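Local coordinates for citryl-CoA lyase (Hydrogenobacter thermophilus, PDB 6HXP), which binds coenzyme A and probably cleaves citryl-CoA into acetyl-CoA and oxaloacetate, at residues Tyr38-Lys42 with Glu198-Asp202; Ala106-Gln111 with Ala193-Ser197; Leu58-His64 with Ile212-Leu218; Ser32-Tyr38 with Glu50-Glu55; Phe95-Gly101 with Lys207-Ile211. All blocks are in the same frame, centred on the assembly; numbering follows the deposited sequence.

Contact 1. Residues Tyr38-Lys42 with Glu198-Asp202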
# COMPACT_ATOMS: atom_id res chain seq x y z
N TYR A 38 15.11 -3.85 19.67
CA TYR A 38 14.84 -3.19 20.93
C TYR A 38 15.56 -1.82 20.91
O TYR A 38 14.97 -0.80 21.27
CB TYR A 38 15.31 -4.03 22.11
CG TYR A 38 14.98 -3.37 23.44
CD1 TYR A 38 15.78 -2.35 23.96
CD2 TYR A 38 13.89 -3.78 24.20
CE1 TYR A 38 15.47 -1.74 25.17
CE2 TYR A 38 13.57 -3.15 25.41
CZ TYR A 38 14.37 -2.14 25.89
OH TYR A 38 14.07 -1.49 27.09
N LEU A 39 16.84 -1.82 20.57
CA LEU A 39 17.59 -0.56 20.57
C LEU A 39 16.95 0.49 19.68
O LEU A 39 16.80 1.65 20.09
CB LEU A 39 19.02 -0.85 20.09
CG LEU A 39 19.88 0.38 19.80
CD1 LEU A 39 20.12 1.19 21.04
CD2 LEU A 39 21.18 -0.02 19.12
N ILE A 40 16.61 0.13 18.41
CA ILE A 40 16.13 1.16 17.53
C ILE A 40 14.80 1.71 17.99
O ILE A 40 14.52 2.89 17.80
CB ILE A 40 16.12 0.73 16.07
CG1 ILE A 40 16.09 2.01 15.16
CG2 ILE A 40 15.02 -0.26 15.74
CD1 ILE A 40 16.38 1.66 13.72
N LEU A 41 13.96 0.85 18.58
CA LEU A 41 12.64 1.29 19.04
C LEU A 41 12.68 2.04 20.36
O LEU A 41 11.96 3.03 20.53
CB LEU A 41 11.68 0.12 19.15
CG LEU A 41 11.40 -0.65 17.86
CD1 LEU A 41 10.46 -1.81 18.14
CD2 LEU A 41 10.85 0.30 16.79
N LYS A 42 13.44 1.52 21.33
CA LYS A 42 13.48 2.14 22.67
C LYS A 42 14.45 3.32 22.74
O LYS A 42 14.24 4.24 23.53
CB LYS A 42 13.95 1.09 23.70
CG LYS A 42 13.84 1.55 25.18
CD LYS A 42 12.36 1.41 25.69
CE LYS A 42 12.02 1.86 27.06
NZ LYS A 42 12.70 1.03 28.08
N GLU A 198 5.78 -3.89 30.28
CA GLU A 198 6.79 -4.18 31.31
C GLU A 198 8.14 -3.60 30.89
O GLU A 198 8.93 -3.20 31.78
CB GLU A 198 6.89 -5.68 31.57
CG GLU A 198 7.37 -6.01 32.97
CD GLU A 198 6.22 -5.93 33.94
OE1 GLU A 198 5.47 -6.93 34.05
OE2 GLU A 198 5.93 -4.82 34.44
N MET A 199 8.45 -3.61 29.57
CA MET A 199 9.68 -3.04 28.98
C MET A 199 9.65 -1.50 28.92
O MET A 199 10.63 -0.91 28.50
CB MET A 199 9.89 -3.55 27.53
CG MET A 199 10.23 -5.01 27.42
SD MET A 199 10.14 -5.54 25.73
CE MET A 199 10.56 -7.27 25.86
N GLY A 200 8.52 -0.86 29.26
CA GLY A 200 8.41 0.58 29.21
C GLY A 200 8.10 1.19 27.85
O GLY A 200 8.30 2.40 27.67
N PHE A 201 7.60 0.39 26.89
CA PHE A 201 7.24 0.94 25.61
C PHE A 201 5.91 1.65 25.65
O PHE A 201 5.00 1.25 26.38
CB PHE A 201 7.18 -0.16 24.54
CG PHE A 201 8.56 -0.61 24.11
CD1 PHE A 201 9.36 0.22 23.32
CD2 PHE A 201 9.02 -1.88 24.40
CE1 PHE A 201 10.60 -0.22 22.85
CE2 PHE A 201 10.26 -2.32 23.91
CZ PHE A 201 11.03 -1.48 23.16
N ASP A 202 5.79 2.69 24.84
CA ASP A 202 4.56 3.46 24.67
C ASP A 202 3.50 2.59 24.00
O ASP A 202 3.79 1.83 23.06
CB ASP A 202 4.87 4.66 23.78
CG ASP A 202 3.73 5.61 23.46
OD1 ASP A 202 2.62 5.45 24.04
OD2 ASP A 202 3.94 6.53 22.66
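Residues 38-42 form the last turn of helix 33-42, tied by the Lys42 N to Tyr38 O bond of 2.8 Å, while 198-202 leaves the end of helix 188-198. The backbones stay apart, the nearest CA atoms being those of Lys42 and Phe201 at 7.0 Å, so side chains fill the space between. Gly200 ends the second helix in a Schellman motif; its positive phi of 82° suits glycine. This turn leaves the carbonyl of Met199 facing Lys42, whose NZ donates to Met199 O at 2.9 Å and to Tyr38 OH at 3.0 Å. The long aliphatic part of Lys42 also serves, with CD lying over the Phe201 ring, 4.1 Å from its centroid, in a CH-pi contact. Phe201 turns its edge to the face of Tyr38 in an offset edge-to-face pair, centroids 5.3 Å apart, and its CE1 meets Leu41 CB at 3.9 Å. At the edge of the Tyr38 ring, Met199 SD lies 4.2 Å from CE2. Phe209 of helix 206-228 also meets Phe201 edge-to-face. A glycine-terminated helix end thus delivers its next residue, an aromatic, into a hydrophobic cluster, while a lysine satisfies the Met199 carbonyl: a Schellman motif beside a Met-aromatic contact.

Contact 2. Residues Ala106-Gln111 with Ala193-Ser197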
# COMPACT_ATOMS: atom_id res chain seq x y z
N ALA A 106 -4.73 -2.80 24.33
CA ALA A 106 -4.38 -3.55 25.53
C ALA A 106 -3.19 -2.92 26.24
O ALA A 106 -3.20 -2.85 27.47
CB ALA A 106 -4.07 -4.99 25.18
N MET A 107 -2.20 -2.39 25.50
CA MET A 107 -1.09 -1.71 26.18
C MET A 107 -1.59 -0.48 26.91
O MET A 107 -1.15 -0.22 28.02
CB MET A 107 -0.00 -1.29 25.18
CG MET A 107 0.86 -2.45 24.69
SD MET A 107 2.18 -1.92 23.58
CE MET A 107 3.34 -1.13 24.74
N ARG A 108 -2.50 0.29 26.31
CA ARG A 108 -3.02 1.49 26.99
C ARG A 108 -3.79 1.09 28.24
O ARG A 108 -3.62 1.69 29.31
CB ARG A 108 -3.92 2.25 26.02
CG ARG A 108 -4.32 3.61 26.51
CD ARG A 108 -5.16 4.33 25.49
NE ARG A 108 -5.30 5.74 25.89
CZ ARG A 108 -5.93 6.66 25.17
NH1 ARG A 108 -6.54 6.33 24.04
NH2 ARG A 108 -5.97 7.92 25.59
N PHE A 109 -4.64 0.07 28.12
CA PHE A 109 -5.45 -0.41 29.25
C PHE A 109 -4.55 -0.91 30.41
O PHE A 109 -4.78 -0.54 31.56
CB PHE A 109 -6.35 -1.56 28.77
CG PHE A 109 -7.02 -2.31 29.90
CD1 PHE A 109 -7.99 -1.72 30.66
CD2 PHE A 109 -6.63 -3.61 30.21
CE1 PHE A 109 -8.60 -2.40 31.72
CE2 PHE A 109 -7.22 -4.29 31.27
CZ PHE A 109 -8.20 -3.68 32.03
N ILE A 110 -3.56 -1.75 30.10
CA ILE A 110 -2.66 -2.29 31.10
C ILE A 110 -1.83 -1.17 31.75
O ILE A 110 -1.71 -1.12 32.98
CB ILE A 110 -1.77 -3.40 30.51
CG1 ILE A 110 -2.63 -4.61 30.15
CG2 ILE A 110 -0.66 -3.79 31.50
CD1 ILE A 110 -1.95 -5.58 29.26
N GLN A 111 -1.30 -0.25 30.94
CA GLN A 111 -0.49 0.83 31.51
C GLN A 111 -1.32 1.78 32.33
O GLN A 111 -0.90 2.15 33.43
CB GLN A 111 0.27 1.56 30.41
CG GLN A 111 1.34 0.68 29.80
CD GLN A 111 2.04 1.40 28.69
OE1 GLN A 111 2.23 2.62 28.78
NE2 GLN A 111 2.55 0.68 27.70
N ALA A 193 1.09 -7.24 24.86
CA ALA A 193 0.90 -5.90 25.38
C ALA A 193 1.47 -5.77 26.82
O ALA A 193 2.11 -4.77 27.13
CB ALA A 193 -0.58 -5.54 25.38
N ALA A 194 1.24 -6.78 27.69
CA ALA A 194 1.75 -6.73 29.04
C ALA A 194 3.27 -6.73 29.05
O ALA A 194 3.90 -5.96 29.79
CB ALA A 194 1.25 -7.93 29.82
N ILE A 195 3.88 -7.56 28.22
CA ILE A 195 5.34 -7.70 28.19
C ILE A 195 5.96 -6.41 27.63
O ILE A 195 6.93 -5.92 28.18
CB ILE A 195 5.71 -8.94 27.38
CG1 ILE A 195 5.32 -10.20 28.20
CG2 ILE A 195 7.20 -8.99 27.02
CD1 ILE A 195 5.10 -11.36 27.40
N ALA A 196 5.40 -5.87 26.54
CA ALA A 196 5.94 -4.64 25.97
C ALA A 196 5.77 -3.50 26.97
O ALA A 196 6.62 -2.61 27.06
CB ALA A 196 5.24 -4.31 24.66
N SER A 197 4.68 -3.51 27.74
CA SER A 197 4.47 -2.49 28.78
C SER A 197 5.47 -2.64 29.90
O SER A 197 6.00 -1.64 30.40
CB SER A 197 3.05 -2.55 29.31
OG SER A 197 2.08 -2.27 28.30
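Small residues on one helix let larger ones on the other come close. The short segments 106-111 and 193-197 cross at -60° with axes 8.7 Å apart, and the CA atoms of Met107 and Ala193 approach to 4.7 Å. Ala193 is the low bump at the centre: its CB points toward the opposite helix and sits among Ala106 CB at 3.5 Å, Met107 CG at 3.5 Å and Ile110 CD1 at 4.1 Å. A methyl is all this hollow needs. Ala106 also lies near the CoA-binding residue Gly136. Beside Ala193, Met107 reaches along the helix face until its CE rests 3.7 Å from Ala196 CB, the flexible thioether bending over a surface kept flat by alanine. Ile110 fills the groove beside Ala194, with CD1 4.0 Å from Ala194 CB. Ser197, little bulkier than alanine, lies between Met107 and Gln111. Its OG donates to Ala193 O at 2.8 Å, one turn back, and accepts from Gln111 NE2 at 3.0 Å, so the hydroxyl is satisfied despite its burial. The same Gln111 NE2 also bonds to Phe201 O in the loop that follows. Trp203 packs on Met107, helix 147-158 meets Ala194 through Met153, and helix 164-180 covers Ile110, Ala194 and Ser197 through His165 and Ala169.

Contact 3. Residues Leu58-His64 with Ile212-Leu218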
# COMPACT_ATOMS: atom_id res chain seq x y z
N LEU A 58 8.63 -11.70 19.53
CA LEU A 58 8.63 -11.64 18.07
C LEU A 58 8.40 -13.01 17.45
O LEU A 58 7.66 -13.14 16.49
CB LEU A 58 9.91 -10.99 17.58
CG LEU A 58 10.09 -9.53 18.04
CD1 LEU A 58 11.50 -9.03 17.69
CD2 LEU A 58 9.07 -8.60 17.38
N VAL A 59 9.03 -14.04 17.99
CA VAL A 59 8.80 -15.39 17.47
C VAL A 59 7.36 -15.77 17.63
O VAL A 59 6.80 -16.44 16.73
CB VAL A 59 9.76 -16.41 18.14
CG1 VAL A 59 9.41 -17.84 17.75
CG2 VAL A 59 11.20 -16.11 17.75
N SER A 60 6.72 -15.34 18.75
CA SER A 60 5.33 -15.70 19.04
C SER A 60 4.34 -15.34 17.95
O SER A 60 3.33 -16.01 17.82
CB SER A 60 4.87 -15.01 20.32
OG SER A 60 5.49 -15.60 21.46
N VAL A 61 4.66 -14.32 17.18
CA VAL A 61 3.74 -13.82 16.14
C VAL A 61 4.28 -14.00 14.72
O VAL A 61 3.75 -13.36 13.81
CB VAL A 61 3.35 -12.35 16.39
CG1 VAL A 61 2.71 -12.17 17.77
CG2 VAL A 61 4.54 -11.43 16.23
N ILE A 62 5.24 -14.90 14.51
CA ILE A 62 5.92 -14.92 13.21
C ILE A 62 5.02 -15.27 12.04
O ILE A 62 5.22 -14.74 10.94
CB ILE A 62 7.18 -15.78 13.27
CG1 ILE A 62 8.07 -15.45 12.07
CG2 ILE A 62 6.89 -17.28 13.37
CD1 ILE A 62 9.47 -15.96 12.22
N ASP A 63 4.01 -16.12 12.26
CA ASP A 63 3.06 -16.42 11.18
C ASP A 63 1.81 -17.04 11.78
O ASP A 63 1.84 -17.60 12.86
CB ASP A 63 3.63 -17.38 10.10
CG ASP A 63 2.84 -17.33 8.81
OD1 ASP A 63 2.67 -16.21 8.25
OD2 ASP A 63 2.28 -18.40 8.39
N HIS A 64 0.71 -16.94 11.04
CA HIS A 64 -0.55 -17.56 11.49
C HIS A 64 -1.24 -18.25 10.34
O HIS A 64 -2.46 -18.40 10.35
CB HIS A 64 -1.46 -16.53 12.17
CG HIS A 64 -2.40 -17.17 13.15
ND1 HIS A 64 -3.73 -17.46 12.83
CD2 HIS A 64 -2.14 -17.68 14.37
CE1 HIS A 64 -4.24 -18.05 13.90
NE2 HIS A 64 -3.33 -18.19 14.86
N ILE A 212 6.65 -6.13 12.97
CA ILE A 212 8.01 -6.62 12.85
C ILE A 212 8.05 -8.15 12.93
O ILE A 212 8.78 -8.77 12.16
CB ILE A 212 8.88 -5.99 13.96
CG1 ILE A 212 9.07 -4.52 13.68
CG2 ILE A 212 10.25 -6.72 14.08
CD1 ILE A 212 9.59 -3.71 14.90
N GLY A 213 7.29 -8.70 13.84
CA GLY A 213 7.25 -10.15 14.04
C GLY A 213 6.63 -10.88 12.90
O GLY A 213 7.10 -11.98 12.57
N ARG A 214 5.56 -10.36 12.33
CA ARG A 214 4.79 -11.07 11.28
C ARG A 214 5.32 -10.89 9.87
O ARG A 214 5.03 -11.71 8.98
CB ARG A 214 3.33 -10.67 11.36
CG ARG A 214 2.36 -11.28 10.35
CD ARG A 214 2.29 -12.79 10.41
NE ARG A 214 1.91 -13.26 11.74
CZ ARG A 214 0.67 -13.34 12.23
NH1 ARG A 214 -0.39 -13.06 11.45
NH2 ARG A 214 0.47 -13.72 13.49
N VAL A 215 6.06 -9.81 9.60
CA VAL A 215 6.56 -9.60 8.23
C VAL A 215 7.35 -10.80 7.71
O VAL A 215 7.19 -11.11 6.53
CB VAL A 215 7.35 -8.25 8.15
CG1 VAL A 215 8.37 -8.25 7.02
CG2 VAL A 215 6.36 -7.11 7.97
N PRO A 216 8.16 -11.53 8.49
CA PRO A 216 8.80 -12.72 7.93
C PRO A 216 7.78 -13.73 7.40
O PRO A 216 8.01 -14.32 6.36
CB PRO A 216 9.61 -13.28 9.07
CG PRO A 216 9.93 -12.06 9.94
CD PRO A 216 8.65 -11.24 9.85
N GLY A 217 6.68 -13.92 8.10
CA GLY A 217 5.62 -14.80 7.62
C GLY A 217 5.03 -14.28 6.31
O GLY A 217 4.81 -15.05 5.37
N LEU A 218 4.78 -12.96 6.23
CA LEU A 218 4.26 -12.40 4.98
C LEU A 218 5.24 -12.63 3.83
O LEU A 218 4.82 -12.93 2.71
CB LEU A 218 3.93 -10.94 5.11
CG LEU A 218 2.81 -10.60 6.11
CD1 LEU A 218 2.69 -9.08 6.28
CD2 LEU A 218 1.49 -11.21 5.68
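Arg214, Gly213 and Ile62 bury the most surface where the end of helix 48-60 and the loop after it lie along helix 206-228. Arg214 curls its side chain back over the loop, and NE donates to Val61 O at 2.8 Å, NH2 adding a weak bond to the same oxygen at 3.3 Å. The guanidinium thereby meets the backbone carbonyl of Val61, and His64 CB lies over one of its faces. Gly213 permits the close approach: its CA is 3.7 Å from Val61 CG2, and a CB would clash with that methyl. Ile62 crosses just there, its CA in a CH...O contact with Gly213 O at 3.2 Å and its CG1 4.0 Å from Pro216 CB. Gly217 repeats the principle, its CA 3.3 Å from Asp63 OD1, while Asp63 OD2 binds Thr10 of the second subunit. Ile37 of that subunit also packs on Pro216, at the kink of the helix. This is glycine-mediated close packing within the mainly helical citrate synthase fold, at a subunit interface.

Contact 4. Residues Ser32-Tyr38 with Glu50-Glu55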
# COMPACT_ATOMS: atom_id res chain seq x y z
N SER A 32 22.09 -9.39 18.59
CA SER A 32 21.14 -10.17 17.80
C SER A 32 20.20 -9.18 17.13
O SER A 32 20.07 -8.00 17.50
CB SER A 32 20.33 -11.09 18.71
OG SER A 32 19.34 -10.38 19.44
N PHE A 33 19.46 -9.67 16.14
CA PHE A 33 18.47 -8.83 15.46
C PHE A 33 17.42 -8.33 16.46
O PHE A 33 17.10 -7.16 16.46
CB PHE A 33 17.87 -9.62 14.31
CG PHE A 33 16.89 -8.87 13.45
CD1 PHE A 33 17.15 -7.58 13.03
CD2 PHE A 33 15.73 -9.49 13.01
CE1 PHE A 33 16.27 -6.92 12.16
CE2 PHE A 33 14.84 -8.82 12.15
CZ PHE A 33 15.11 -7.54 11.76
N ALA A 34 16.87 -9.20 17.33
CA ALA A 34 15.89 -8.76 18.32
C ALA A 34 16.49 -7.68 19.25
O ALA A 34 15.79 -6.75 19.63
CB ALA A 34 15.38 -9.92 19.15
N GLN A 35 17.78 -7.80 19.63
CA GLN A 35 18.39 -6.76 20.46
C GLN A 35 18.50 -5.45 19.71
O GLN A 35 18.26 -4.39 20.30
CB GLN A 35 19.78 -7.18 20.92
CG GLN A 35 19.74 -8.30 21.94
CD GLN A 35 21.11 -8.76 22.32
OE1 GLN A 35 21.99 -9.00 21.46
NE2 GLN A 35 21.31 -8.91 23.62
N ALA A 36 18.88 -5.51 18.43
CA ALA A 36 18.94 -4.29 17.59
C ALA A 36 17.56 -3.66 17.41
O ALA A 36 17.42 -2.43 17.35
CB ALA A 36 19.58 -4.60 16.24
N ILE A 37 16.52 -4.51 17.32
CA ILE A 37 15.15 -4.00 17.25
C ILE A 37 14.79 -3.25 18.53
O ILE A 37 14.23 -2.16 18.49
CB ILE A 37 14.20 -5.17 17.00
CG1 ILE A 37 14.39 -5.67 15.55
CG2 ILE A 37 12.75 -4.77 17.24
CD1 ILE A 37 13.82 -7.06 15.29
N TYR A 38 15.11 -3.85 19.67
CA TYR A 38 14.84 -3.19 20.93
C TYR A 38 15.56 -1.82 20.91
O TYR A 38 14.97 -0.80 21.27
CB TYR A 38 15.31 -4.03 22.11
CG TYR A 38 14.98 -3.37 23.44
CD1 TYR A 38 15.78 -2.35 23.96
CD2 TYR A 38 13.89 -3.78 24.20
CE1 TYR A 38 15.47 -1.74 25.17
CE2 TYR A 38 13.57 -3.15 25.41
CZ TYR A 38 14.37 -2.14 25.89
OH TYR A 38 14.07 -1.49 27.09
N GLU A 50 15.32 -8.30 28.98
CA GLU A 50 14.56 -7.68 27.89
C GLU A 50 14.89 -8.33 26.57
O GLU A 50 14.02 -8.51 25.71
CB GLU A 50 14.90 -6.18 27.81
CG GLU A 50 14.33 -5.36 28.96
CD GLU A 50 14.90 -3.96 29.11
OE1 GLU A 50 15.94 -3.66 28.49
OE2 GLU A 50 14.39 -3.18 29.94
N SER A 51 16.16 -8.65 26.36
CA SER A 51 16.62 -9.26 25.10
C SER A 51 15.90 -10.59 24.90
O SER A 51 15.35 -10.84 23.83
CB SER A 51 18.12 -9.53 25.13
OG SER A 51 18.88 -8.33 25.21
N ARG A 52 15.89 -11.44 25.92
CA ARG A 52 15.22 -12.74 25.81
C ARG A 52 13.72 -12.58 25.60
O ARG A 52 13.11 -13.33 24.82
CB ARG A 52 15.49 -13.54 27.09
CG ARG A 52 16.94 -13.98 27.09
CD ARG A 52 17.39 -14.72 28.33
NE ARG A 52 18.82 -15.03 28.24
CZ ARG A 52 19.42 -16.07 28.81
NH1 ARG A 52 18.72 -16.93 29.53
NH2 ARG A 52 20.73 -16.24 28.67
N MET A 53 13.08 -11.63 26.28
CA MET A 53 11.65 -11.46 26.11
C MET A 53 11.33 -10.94 24.73
O MET A 53 10.29 -11.28 24.16
CB MET A 53 11.04 -10.57 27.20
CG MET A 53 11.03 -11.19 28.55
SD MET A 53 10.23 -12.79 28.66
CE MET A 53 8.68 -12.42 28.09
N MET A 54 12.18 -10.05 24.18
CA MET A 54 11.90 -9.54 22.83
C MET A 54 12.02 -10.67 21.79
O MET A 54 11.19 -10.75 20.89
CB MET A 54 12.89 -8.41 22.51
CG MET A 54 12.65 -7.72 21.18
SD MET A 54 10.99 -6.96 20.92
CE MET A 54 11.36 -5.35 21.46
N GLU A 55 13.02 -11.54 21.91
CA GLU A 55 13.14 -12.68 21.00
C GLU A 55 11.84 -13.51 21.10
O GLU A 55 11.27 -13.87 20.07
CB GLU A 55 14.29 -13.64 21.36
CG GLU A 55 15.70 -13.04 21.42
CD GLU A 55 16.49 -12.87 20.14
OE1 GLU A 55 15.88 -13.08 19.06
OE2 GLU A 55 17.65 -12.40 20.21
O HOH W 1 17.14 -12.30 16.79
O HOH W 2 16.89 -1.18 28.47
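A capping box starts helix 33-42 just where helix 48-60 crosses it, and both ends of the box are tied to that helix. Ser32 OG accepts from Gln35 N at 3.0 Å, and Gln35 OE1 accepts from Ser32 N at 2.9 Å. The Ser32 hydroxyl still has a proton to donate, from OG to Glu55 OE2 at 2.7 Å, and Gln35, with OE1 in the box, uses NE2 to donate to Ser51 OG at 3.0 Å, a hydroxyl that also bonds to Thr47 O. The two consecutive helices meet nearly at right angles, their short segments crossing at 106° with axes 8.8 Å apart; at Ala34 the methyl is small enough for Glu55 OE1 to approach CB to 3.2 Å. A water accepts from Ala34 N and donates to Glu55 OE1, which also receives Phe33 N of the second subunit. Deeper in, flexible Met54 fills the space beneath, its CG 4.1 Å from Ala34 CB and its CE 4.0 Å from Tyr38 CD2. Tyr38 OH takes a bond from Lys42 NZ, and a second water joins it to Glu50 OE1, the acceptor for Thr47 N.

Contact 5. Residues Phe95-Gly101 with Lys207-Ile211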
# COMPACT_ATOMS: atom_id res chain seq x y z
N PHE A 95 -3.29 -5.02 8.80
CA PHE A 95 -3.18 -5.00 10.27
C PHE A 95 -3.89 -3.79 10.87
O PHE A 95 -3.24 -2.88 11.45
CB PHE A 95 -1.72 -5.05 10.70
CG PHE A 95 -0.90 -6.20 10.20
CD1 PHE A 95 -1.43 -7.47 10.13
CD2 PHE A 95 0.45 -6.03 9.92
CE1 PHE A 95 -0.63 -8.56 9.71
CE2 PHE A 95 1.25 -7.10 9.54
CZ PHE A 95 0.71 -8.34 9.44
N GLY A 96 -5.20 -3.78 10.76
CA GLY A 96 -6.02 -2.70 11.24
C GLY A 96 -6.55 -2.92 12.63
O GLY A 96 -5.97 -3.68 13.42
N SER A 97 -7.64 -2.23 12.93
CA SER A 97 -8.24 -2.30 14.26
C SER A 97 -8.64 -3.69 14.71
O SER A 97 -8.56 -3.99 15.92
CB SER A 97 -9.43 -1.36 14.37
OG SER A 97 -10.46 -1.72 13.45
N ALA A 98 -9.00 -4.56 13.75
CA ALA A 98 -9.42 -5.92 14.06
C ALA A 98 -8.31 -6.96 13.87
O ALA A 98 -8.53 -8.17 14.05
CB ALA A 98 -10.60 -6.28 13.17
N HIS A 99 -7.11 -6.53 13.49
CA HIS A 99 -6.00 -7.39 13.16
C HIS A 99 -4.68 -6.72 13.56
O HIS A 99 -3.73 -6.64 12.79
CB HIS A 99 -6.09 -7.75 11.66
CG HIS A 99 -5.15 -8.80 11.14
ND1 HIS A 99 -4.70 -9.85 11.94
CD2 HIS A 99 -4.74 -9.03 9.88
CE1 HIS A 99 -4.01 -10.65 11.13
NE2 HIS A 99 -3.97 -10.18 9.90
N GLY A 100 -4.61 -6.31 14.82
CA GLY A 100 -3.39 -5.70 15.37
C GLY A 100 -3.62 -4.54 16.29
O GLY A 100 -2.83 -4.31 17.23
N GLY A 101 -4.72 -3.82 16.08
CA GLY A 101 -5.06 -2.69 16.95
C GLY A 101 -5.26 -3.04 18.40
O GLY A 101 -5.03 -2.21 19.28
N LYS A 207 1.29 -1.92 17.71
CA LYS A 207 1.20 -2.62 16.44
C LYS A 207 2.58 -2.85 15.85
O LYS A 207 2.79 -3.78 15.08
CB LYS A 207 0.31 -1.77 15.49
CG LYS A 207 -0.55 -2.47 14.58
CD LYS A 207 -1.37 -1.40 13.79
CE LYS A 207 -2.75 -1.18 14.25
NZ LYS A 207 -3.51 -0.63 13.12
N GLY A 208 3.57 -2.01 16.20
CA GLY A 208 4.92 -2.18 15.67
C GLY A 208 5.51 -3.52 15.95
O GLY A 208 6.20 -4.10 15.11
N PHE A 209 5.27 -4.05 17.17
CA PHE A 209 5.82 -5.36 17.51
C PHE A 209 5.22 -6.45 16.64
O PHE A 209 5.94 -7.38 16.19
CB PHE A 209 5.64 -5.67 19.01
CG PHE A 209 6.23 -4.58 19.88
CD1 PHE A 209 7.61 -4.36 19.90
CD2 PHE A 209 5.41 -3.71 20.59
CE1 PHE A 209 8.14 -3.32 20.67
CE2 PHE A 209 5.95 -2.69 21.33
CZ PHE A 209 7.29 -2.48 21.33
N PHE A 210 3.93 -6.36 16.40
CA PHE A 210 3.21 -7.30 15.54
C PHE A 210 3.68 -7.23 14.12
O PHE A 210 4.01 -8.25 13.52
CB PHE A 210 1.71 -7.06 15.64
CG PHE A 210 0.87 -8.07 14.91
CD1 PHE A 210 0.97 -9.42 15.22
CD2 PHE A 210 -0.06 -7.68 13.98
CE1 PHE A 210 0.15 -10.35 14.59
CE2 PHE A 210 -0.86 -8.63 13.34
CZ PHE A 210 -0.72 -9.95 13.61
N ILE A 211 3.87 -6.02 13.61
CA ILE A 211 4.35 -5.89 12.25
C ILE A 211 5.71 -6.48 12.08
O ILE A 211 5.99 -7.23 11.14
CB ILE A 211 4.36 -4.39 11.86
CG1 ILE A 211 2.92 -3.82 11.78
CG2 ILE A 211 5.09 -4.20 10.49
CD1 ILE A 211 2.85 -2.38 11.89
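Phe95 opens the loop and buries the most surface of its segment. Its O accepts from Lys207 NZ at 2.8 Å, an ammonium that also bonds Ser83 and Asn85 of the second subunit, while its ring receives the edge of Phe210 on one face, centroids 4.8 Å apart, and touches Ile211 CG1 through CD2 at 3.8 Å. Gly96 begins a type I beta turn that ends at His99, its O accepting from His99 N at 3.1 Å and Gly101 N at 2.9 Å. On the turn, Ser97 touches the bound coenzyme A. His99 offers a ring face to the Phe210 edge, centroids 5.8 Å apart, and NE2 bonds to Ser70. Gly100 must be glycine at phi 140°, and without a side chain its CA comes 4.1 Å from Phe210 CD2. Gly101 N lies 3.8 Å from Lys207 CE. The aromatic cluster of Phe95, His99 and Phe210 thus joins a glycine-rich loop to helix 206-228 beside the coenzyme A site.

In the fold
Contacts 1, 2, 3 and 5 are buried; the centre of contact 5 lies nearest that of the chain, about 4 Å away, whereas contact 4 is partly buried and farthest out. Helix 206-228 serves contacts 3 and 5, helix 48-60 contacts 3 and 4, and helix 33-42 contacts 1 and 4, which share Tyr38. Phe209 links several: it packs on Phe201 and Leu41 of contact 1, Ala196 of contact 2 and Met54 of contact 4. Chemistry follows position. Alanines dominate contact 2, glycines allow backbone proximity in contact 3, aromatic rings govern contacts 1 and 5, and water-linked polar groups mark contact 4. All except contact 2 also touch the second subunit.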